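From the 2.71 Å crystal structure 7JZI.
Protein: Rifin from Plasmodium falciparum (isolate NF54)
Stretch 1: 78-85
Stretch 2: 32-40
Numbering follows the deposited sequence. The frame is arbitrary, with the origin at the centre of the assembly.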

# COMPACT_ATOMS: atom_id res chain seq x y z
N ILE B 78 3.39 -7.96 -12.15
CA ILE B 78 2.27 -7.95 -11.21
C ILE B 78 2.63 -8.83 -10.03
O ILE B 78 3.24 -9.89 -10.19
CB ILE B 78 0.97 -8.40 -11.89
CG1 ILE B 78 0.48 -7.32 -12.86
CG2 ILE B 78 -0.12 -8.65 -10.86
CD1 ILE B 78 0.55 -7.71 -14.32
N HIS B 79 2.23 -8.41 -8.83
CA HIS B 79 2.55 -9.08 -7.59
C HIS B 79 1.28 -9.34 -6.80
O HIS B 79 0.42 -8.45 -6.69
CB HIS B 79 3.53 -8.22 -6.78
CG HIS B 79 4.00 -8.84 -5.50
ND1 HIS B 79 3.14 -9.16 -4.46
CD2 HIS B 79 5.24 -9.15 -5.06
CE1 HIS B 79 3.84 -9.66 -3.46
NE2 HIS B 79 5.12 -9.66 -3.80
N PRO B 80 1.13 -10.53 -6.21
CA PRO B 80 -0.16 -10.91 -5.62
C PRO B 80 -0.66 -9.99 -4.52
O PRO B 80 -1.88 -9.83 -4.37
CB PRO B 80 0.10 -12.32 -5.05
CG PRO B 80 1.41 -12.77 -5.60
CD PRO B 80 2.03 -11.68 -6.41
N ILE B 81 0.24 -9.40 -3.72
CA ILE B 81 -0.18 -8.60 -2.52
C ILE B 81 -0.99 -7.37 -2.88
O ILE B 81 -1.79 -6.92 -2.06
CB ILE B 81 1.00 -8.22 -1.60
CG1 ILE B 81 0.53 -7.98 -0.16
CG2 ILE B 81 1.77 -7.03 -2.14
CD1 ILE B 81 1.60 -7.44 0.75
N CYS B 82 -0.81 -6.86 -4.08
CA CYS B 82 -1.43 -5.57 -4.42
C CYS B 82 -2.95 -5.60 -4.24
O CYS B 82 -3.49 -4.57 -3.83
CB CYS B 82 -0.93 -5.13 -5.78
SG CYS B 82 0.87 -4.98 -5.87
N VAL B 83 -3.61 -6.72 -4.49
CA VAL B 83 -5.10 -6.77 -4.44
C VAL B 83 -5.59 -6.44 -3.03
O VAL B 83 -6.69 -5.89 -2.91
CB VAL B 83 -5.64 -8.12 -4.94
CG1 VAL B 83 -5.27 -9.26 -4.01
CG2 VAL B 83 -7.14 -8.08 -5.18
N VAL B 84 -4.80 -6.73 -2.00
CA VAL B 84 -5.28 -6.55 -0.60
C VAL B 84 -5.56 -5.07 -0.32
O VAL B 84 -6.29 -4.78 0.63
CB VAL B 84 -4.31 -7.16 0.42
CG1 VAL B 84 -3.24 -6.17 0.86
CG2 VAL B 84 -5.05 -7.70 1.63
N ARG B 85 -5.01 -4.17 -1.13
CA ARG B 85 -5.18 -2.72 -0.86
C ARG B 85 -6.67 -2.38 -0.86
O ARG B 85 -7.08 -1.55 -0.04
CB ARG B 85 -4.44 -1.91 -1.92
CG ARG B 85 -3.02 -1.51 -1.54
CD ARG B 85 -2.35 -0.79 -2.69
NE ARG B 85 -1.15 -0.10 -2.28
CZ ARG B 85 -0.30 0.49 -3.11
NH1 ARG B 85 0.77 1.10 -2.64
NH2 ARG B 85 -0.52 0.46 -4.41
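Stretch 2 32-40: KALKVDTLK

Stretch 2 lies on stretch 1 through a small van der Waals packing contact, with an apolar core around I81 and V84 and polar atoms of stretch 2 lying against carbons, that contains no hydrogen bond between the two segments and buries 435 Å² in all. At its start, stretch 2 is still helical, with K32 and A33 forming the end of a helix that begins earlier in the chain. K35 is the first residue to leave helical phi/psi, with a positive phi (57/39), and K35 N makes a weak hydrogen bond to K32 O at 3.4 Å. V36 to T38 then resume helical angles without the regular bonding pattern, a hydrogen bond from T38 N to K35 O at 3.0 Å spans the turn, and L39 is extended (-65/128).

The segments run in opposite senses: L34 lies nearest V84, with CA atoms 6.1 Å apart, and K35 nearest I81, with CA atoms 5.8 Å apart, while T38 and L39 reach back to H79. At the V84 end, CG2 of V84 rests 3.8 Å from L34 CA and 4.0 Å from L34 CD2. I81 occupies the middle, where its side chain meets both backbone and side chains: CG1 is 3.4 Å from L34 O, CB is 3.7 Å from T38 CG2, and CD1 packs 3.6 Å from L39 CD2.

T38 points its CB toward stretch 1, and its OG1 lies 3.2 Å from P80 CG and 3.1 Å from H79 CE1; both are oxygen-to-carbon contacts, not hydrogen bonds. The imidazole, approached obliquely, also accepts a hydrogen bond within its own segment, from I81 N to H79 ND1 at 3.0 Å. K35 also directs its CB toward stretch 1, and its long side chain carries NZ to 3.6 Å from P80 O and 3.7 Å from V83 CG1. By contrast, the CB atoms of C82 and V36 point away from the contact.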

# COMPACT_ATOMS: atom_id res chain seq x y z
N LYS B 32 -1.50 -13.97 6.86
CA LYS B 32 -1.74 -14.59 5.57
C LYS B 32 -3.07 -14.17 4.94
O LYS B 32 -3.29 -14.43 3.75
CB LYS B 32 -1.62 -16.11 5.70
CG LYS B 32 -2.63 -16.79 6.59
CD LYS B 32 -2.05 -18.13 7.05
CE LYS B 32 -3.00 -18.88 7.97
NZ LYS B 32 -2.53 -20.27 8.23
N ALA B 33 -3.95 -13.52 5.71
CA ALA B 33 -5.08 -12.82 5.10
C ALA B 33 -4.65 -11.58 4.32
O ALA B 33 -5.27 -11.25 3.30
CB ALA B 33 -6.09 -12.43 6.18
N LEU B 34 -3.62 -10.86 4.79
CA LEU B 34 -3.01 -9.73 4.09
C LEU B 34 -2.03 -10.15 3.00
O LEU B 34 -1.46 -9.29 2.32
CB LEU B 34 -2.26 -8.87 5.11
CG LEU B 34 -3.08 -8.14 6.17
CD1 LEU B 34 -2.36 -6.91 6.65
CD2 LEU B 34 -4.46 -7.77 5.63
N LYS B 35 -1.80 -11.46 2.87
CA LYS B 35 -0.75 -12.07 2.03
C LYS B 35 0.65 -11.58 2.37
O LYS B 35 1.47 -11.32 1.48
CB LYS B 35 -0.92 -11.95 0.52
CG LYS B 35 -1.98 -12.77 -0.18
CD LYS B 35 -2.95 -11.99 -1.01
CE LYS B 35 -3.56 -13.11 -1.96
NZ LYS B 35 -3.87 -12.65 -3.30
N VAL B 36 0.94 -11.40 3.65
CA VAL B 36 2.33 -11.21 4.03
C VAL B 36 3.16 -12.42 3.55
O VAL B 36 4.38 -12.32 3.39
CB VAL B 36 2.38 -11.00 5.55
CG1 VAL B 36 3.80 -10.86 6.04
CG2 VAL B 36 1.57 -9.78 5.94
N ASP B 37 2.51 -13.56 3.29
CA ASP B 37 3.03 -14.70 2.53
C ASP B 37 3.76 -14.42 1.21
O ASP B 37 4.77 -15.06 0.90
CB ASP B 37 1.88 -15.70 2.38
CG ASP B 37 2.35 -17.09 2.04
OD1 ASP B 37 2.54 -17.95 2.93
OD2 ASP B 37 2.22 -17.38 0.82
N THR B 38 3.31 -13.46 0.41
CA THR B 38 3.92 -13.41 -0.92
C THR B 38 5.17 -12.53 -0.98
O THR B 38 5.91 -12.62 -1.96
CB THR B 38 2.88 -12.96 -1.95
OG1 THR B 38 3.53 -12.73 -3.20
CG2 THR B 38 2.17 -11.70 -1.49
N LEU B 39 5.45 -11.73 0.05
CA LEU B 39 6.62 -10.86 0.02
C LEU B 39 7.92 -11.67 -0.00
O LEU B 39 8.14 -12.53 0.86
CB LEU B 39 6.62 -9.92 1.22
CG LEU B 39 5.36 -9.07 1.45
CD1 LEU B 39 5.52 -8.27 2.72
CD2 LEU B 39 5.12 -8.17 0.27
N LYS B 40 8.79 -11.36 -0.97
CA LYS B 40 10.07 -12.05 -1.16
C LYS B 40 11.19 -11.50 -0.29
O LYS B 40 12.30 -12.04 -0.34
CB LYS B 40 10.50 -11.99 -2.62
CG LYS B 40 9.87 -13.03 -3.54
CD LYS B 40 10.92 -13.65 -4.45
CE LYS B 40 11.71 -14.75 -3.75
NZ LYS B 40 12.61 -15.46 -4.69